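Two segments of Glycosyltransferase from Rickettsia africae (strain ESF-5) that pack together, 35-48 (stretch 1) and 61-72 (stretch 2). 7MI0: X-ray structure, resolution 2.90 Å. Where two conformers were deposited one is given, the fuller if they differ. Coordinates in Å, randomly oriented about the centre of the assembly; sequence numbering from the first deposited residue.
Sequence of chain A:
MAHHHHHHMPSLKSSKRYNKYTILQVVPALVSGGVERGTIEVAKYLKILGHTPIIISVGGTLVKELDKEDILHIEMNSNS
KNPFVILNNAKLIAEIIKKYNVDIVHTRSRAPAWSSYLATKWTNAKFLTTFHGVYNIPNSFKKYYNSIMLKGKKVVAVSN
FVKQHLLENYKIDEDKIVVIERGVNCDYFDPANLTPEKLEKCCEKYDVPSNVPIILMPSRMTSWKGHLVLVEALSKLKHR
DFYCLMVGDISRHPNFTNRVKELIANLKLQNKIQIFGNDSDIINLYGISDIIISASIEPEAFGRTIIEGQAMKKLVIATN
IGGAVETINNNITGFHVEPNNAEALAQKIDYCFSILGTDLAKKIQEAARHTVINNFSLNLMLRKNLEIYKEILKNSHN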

# COMPACT_ATOMS: atom_id res chain seq x y z
N VAL A 35 -0.45 6.13 1.68
CA VAL A 35 -1.08 7.39 1.30
C VAL A 35 -0.04 8.41 0.85
O VAL A 35 -0.22 9.10 -0.15
CB VAL A 35 -1.93 7.93 2.47
CG1 VAL A 35 -2.52 9.28 2.14
CG2 VAL A 35 -3.02 6.94 2.85
N GLU A 36 1.07 8.52 1.59
CA GLU A 36 2.12 9.45 1.21
C GLU A 36 2.80 9.02 -0.08
O GLU A 36 3.14 9.86 -0.92
CB GLU A 36 3.15 9.59 2.34
CG GLU A 36 2.92 10.79 3.23
CD GLU A 36 3.85 10.83 4.43
OE1 GLU A 36 4.91 10.17 4.38
OE2 GLU A 36 3.51 11.50 5.43
N ARG A 37 3.00 7.71 -0.27
CA ARG A 37 3.65 7.24 -1.49
C ARG A 37 2.78 7.51 -2.70
O ARG A 37 3.28 7.95 -3.75
CB ARG A 37 3.97 5.75 -1.36
CG ARG A 37 4.52 5.10 -2.64
CD ARG A 37 6.01 5.37 -2.89
NE ARG A 37 6.68 6.03 -1.78
CZ ARG A 37 7.32 7.19 -1.88
NH1 ARG A 37 7.41 7.82 -3.04
NH2 ARG A 37 7.90 7.71 -0.80
N GLY A 38 1.47 7.29 -2.59
CA GLY A 38 0.57 7.60 -3.69
C GLY A 38 0.55 9.08 -4.02
O GLY A 38 0.52 9.46 -5.19
N THR A 39 0.57 9.94 -2.99
CA THR A 39 0.52 11.39 -3.20
C THR A 39 1.77 11.90 -3.90
O THR A 39 1.69 12.77 -4.78
CB THR A 39 0.32 12.10 -1.85
OG1 THR A 39 -0.86 11.61 -1.22
CG2 THR A 39 0.20 13.60 -2.04
N ILE A 40 2.94 11.39 -3.51
CA ILE A 40 4.19 11.84 -4.12
C ILE A 40 4.29 11.37 -5.56
O ILE A 40 4.69 12.12 -6.45
CB ILE A 40 5.40 11.34 -3.29
CG1 ILE A 40 5.39 11.97 -1.90
CG2 ILE A 40 6.70 11.65 -4.02
CD1 ILE A 40 6.45 11.39 -0.98
N GLU A 41 3.93 10.11 -5.82
CA GLU A 41 4.05 9.59 -7.17
C GLU A 41 3.10 10.30 -8.12
O GLU A 41 3.45 10.55 -9.28
CB GLU A 41 3.81 8.07 -7.18
CG GLU A 41 4.92 7.23 -6.52
CD GLU A 41 6.31 7.51 -7.07
OE1 GLU A 41 6.46 7.70 -8.30
OE2 GLU A 41 7.27 7.56 -6.27
N VAL A 42 1.91 10.67 -7.64
CA VAL A 42 0.97 11.39 -8.50
C VAL A 42 1.46 12.81 -8.75
O VAL A 42 1.35 13.33 -9.87
CB VAL A 42 -0.44 11.38 -7.89
CG1 VAL A 42 -1.32 12.43 -8.54
CG2 VAL A 42 -1.07 10.01 -8.04
N ALA A 43 2.02 13.45 -7.73
CA ALA A 43 2.58 14.79 -7.90
C ALA A 43 3.71 14.79 -8.93
O ALA A 43 3.70 15.59 -9.87
CB ALA A 43 3.06 15.33 -6.55
N LYS A 44 4.68 13.88 -8.76
CA LYS A 44 5.78 13.77 -9.72
C LYS A 44 5.26 13.57 -11.14
O LYS A 44 5.76 14.19 -12.09
CB LYS A 44 6.70 12.61 -9.34
CG LYS A 44 7.65 12.91 -8.19
CD LYS A 44 8.33 11.63 -7.71
CE LYS A 44 9.13 10.98 -8.81
NZ LYS A 44 9.65 9.66 -8.38
N TYR A 45 4.25 12.71 -11.29
CA TYR A 45 3.69 12.43 -12.61
C TYR A 45 3.02 13.67 -13.20
O TYR A 45 3.20 13.97 -14.38
CB TYR A 45 2.70 11.27 -12.49
CG TYR A 45 2.06 10.82 -13.77
CD1 TYR A 45 2.83 10.35 -14.83
CD2 TYR A 45 0.68 10.81 -13.91
CE1 TYR A 45 2.24 9.91 -16.00
CE2 TYR A 45 0.08 10.37 -15.07
CZ TYR A 45 0.86 9.92 -16.11
OH TYR A 45 0.25 9.48 -17.27
N LEU A 46 2.26 14.40 -12.38
CA LEU A 46 1.64 15.63 -12.85
C LEU A 46 2.70 16.64 -13.29
O LEU A 46 2.50 17.37 -14.28
CB LEU A 46 0.75 16.22 -11.75
CG LEU A 46 -0.54 15.46 -11.43
CD1 LEU A 46 -1.11 15.89 -10.08
CD2 LEU A 46 -1.56 15.70 -12.53
N LYS A 47 3.83 16.71 -12.58
CA LYS A 47 4.90 17.62 -12.97
C LYS A 47 5.41 17.31 -14.37
O LYS A 47 5.53 18.21 -15.21
CB LYS A 47 6.06 17.55 -11.97
CG LYS A 47 5.98 18.58 -10.86
CD LYS A 47 7.32 18.73 -10.16
CE LYS A 47 8.42 19.08 -11.15
NZ LYS A 47 9.64 19.60 -10.47
N ILE A 48 5.73 16.03 -14.64
CA ILE A 48 6.30 15.63 -15.92
C ILE A 48 5.37 16.02 -17.06
O ILE A 48 5.82 16.47 -18.12
CB ILE A 48 6.59 14.12 -15.92
CG1 ILE A 48 7.71 13.79 -14.94
CG2 ILE A 48 6.96 13.65 -17.31
CD1 ILE A 48 7.88 12.30 -14.72
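Stretch 2, residues 61-72: TLVKELDKEDIL

The packing of residues 61-72 on helix 35-48 is a near-parallel, side-by-side contact in which a short helix and the turn that ends it supply an apolar seam bordered by charged side chains. Helices that run alongside each other at a shallow angle can keep register from one turn to the next, and this pair does so over the short length of helix 62-68: it follows helix 35-48 in the same N-to-C direction, at a crossing angle of -15° and an axial separation of 11.1 Å. The CA atoms of E36 and L62 lie 7.3 Å apart, as do those of I40 and L66, one turn further along both helices.

I40 is central to the seam. Its CD1 lies 3.6 Å from CD1 of L62, and its CG1 3.8 Å from CD2 of L66. Beyond K68 the chain leaves the helix through a Schellman motif, with D70 at positive phi and I71 N bonded back to L66 O at 3.0 Å. The turn thus extends the contact, for I71 points toward helix 35-48 and places CD1 3.6 Å from A43 CB.

The polar links gather at the turn. K44 NZ forms a salt bridge with E69 OE2 at 3.6 Å, while K47 NZ makes weak hydrogen bonds to E69 O and D70 O, each 3.4 Å long, in the turn that follows helix 62-68.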

# COMPACT_ATOMS: atom_id res chain seq x y z
N THR A 61 8.08 14.41 8.14
CA THR A 61 9.08 13.82 7.25
C THR A 61 8.69 13.91 5.78
O THR A 61 9.57 13.90 4.91
CB THR A 61 9.30 12.36 7.64
OG1 THR A 61 8.04 11.72 7.85
CG2 THR A 61 10.13 12.26 8.91
N LEU A 62 7.39 14.02 5.48
CA LEU A 62 6.95 14.07 4.09
C LEU A 62 7.56 15.25 3.34
O LEU A 62 7.92 15.12 2.16
CB LEU A 62 5.42 14.15 4.04
CG LEU A 62 4.77 14.48 2.70
CD1 LEU A 62 5.06 13.39 1.68
CD2 LEU A 62 3.27 14.67 2.87
N VAL A 63 7.70 16.39 4.01
CA VAL A 63 8.21 17.60 3.35
C VAL A 63 9.59 17.36 2.74
O VAL A 63 9.92 17.93 1.70
CB VAL A 63 8.24 18.78 4.33
CG1 VAL A 63 8.68 20.05 3.61
CG2 VAL A 63 6.88 18.98 4.97
N LYS A 64 10.41 16.52 3.38
CA LYS A 64 11.76 16.27 2.87
C LYS A 64 11.72 15.77 1.43
O LYS A 64 12.41 16.30 0.56
CB LYS A 64 12.48 15.27 3.78
CG LYS A 64 13.94 15.07 3.41
CD LYS A 64 14.61 14.05 4.31
CE LYS A 64 15.96 13.66 3.74
NZ LYS A 64 16.67 12.61 4.53
N GLU A 65 10.90 14.74 1.16
CA GLU A 65 10.79 14.23 -0.20
C GLU A 65 10.19 15.28 -1.13
O GLU A 65 10.61 15.40 -2.29
CB GLU A 65 9.95 12.95 -0.24
CG GLU A 65 10.02 12.07 1.00
CD GLU A 65 11.45 11.80 1.46
OE1 GLU A 65 12.32 11.45 0.63
OE2 GLU A 65 11.70 11.95 2.68
N LEU A 66 9.21 16.04 -0.64
CA LEU A 66 8.56 17.04 -1.48
C LEU A 66 9.54 18.12 -1.91
O LEU A 66 9.48 18.60 -3.05
CB LEU A 66 7.38 17.66 -0.74
CG LEU A 66 6.34 16.67 -0.20
CD1 LEU A 66 5.17 17.41 0.44
CD2 LEU A 66 5.85 15.74 -1.30
N ASP A 67 10.47 18.49 -1.02
CA ASP A 67 11.52 19.44 -1.40
C ASP A 67 12.51 18.83 -2.37
O ASP A 67 13.01 19.52 -3.26
CB ASP A 67 12.26 19.93 -0.15
CG ASP A 67 11.44 20.92 0.64
OD1 ASP A 67 10.41 21.39 0.12
OD2 ASP A 67 11.84 21.24 1.78
N LYS A 68 12.81 17.53 -2.22
CA LYS A 68 13.72 16.88 -3.15
C LYS A 68 13.14 16.87 -4.56
O LYS A 68 13.85 17.15 -5.53
CB LYS A 68 14.03 15.46 -2.68
N GLU A 69 11.85 16.57 -4.68
CA GLU A 69 11.19 16.52 -5.98
C GLU A 69 10.67 17.88 -6.42
O GLU A 69 10.01 17.97 -7.47
CB GLU A 69 10.04 15.51 -5.94
CG GLU A 69 10.45 14.11 -5.56
CD GLU A 69 11.11 13.37 -6.70
OE1 GLU A 69 11.32 13.99 -7.77
OE2 GLU A 69 11.41 12.17 -6.54
N ASP A 70 10.94 18.94 -5.66
CA ASP A 70 10.55 20.31 -6.00
C ASP A 70 9.05 20.40 -6.31
O ASP A 70 8.63 20.77 -7.41
CB ASP A 70 11.39 20.85 -7.16
CG ASP A 70 11.35 22.36 -7.25
OD1 ASP A 70 10.68 22.99 -6.40
OD2 ASP A 70 11.98 22.92 -8.18
N ILE A 71 8.25 20.07 -5.31
CA ILE A 71 6.80 20.10 -5.40
C ILE A 71 6.29 21.10 -4.36
O ILE A 71 6.65 21.01 -3.18
CB ILE A 71 6.19 18.71 -5.17
CG1 ILE A 71 6.67 17.75 -6.26
CG2 ILE A 71 4.66 18.78 -5.12
CD1 ILE A 71 6.51 16.29 -5.91
N LEU A 72 5.46 22.04 -4.80
CA LEU A 72 4.99 23.09 -3.91
C LEU A 72 4.17 22.51 -2.78
O LEU A 72 3.10 21.94 -3.01
CB LEU A 72 4.17 24.11 -4.69
CG LEU A 72 3.62 25.23 -3.79
CD1 LEU A 72 4.73 26.22 -3.43
CD2 LEU A 72 2.44 25.94 -4.45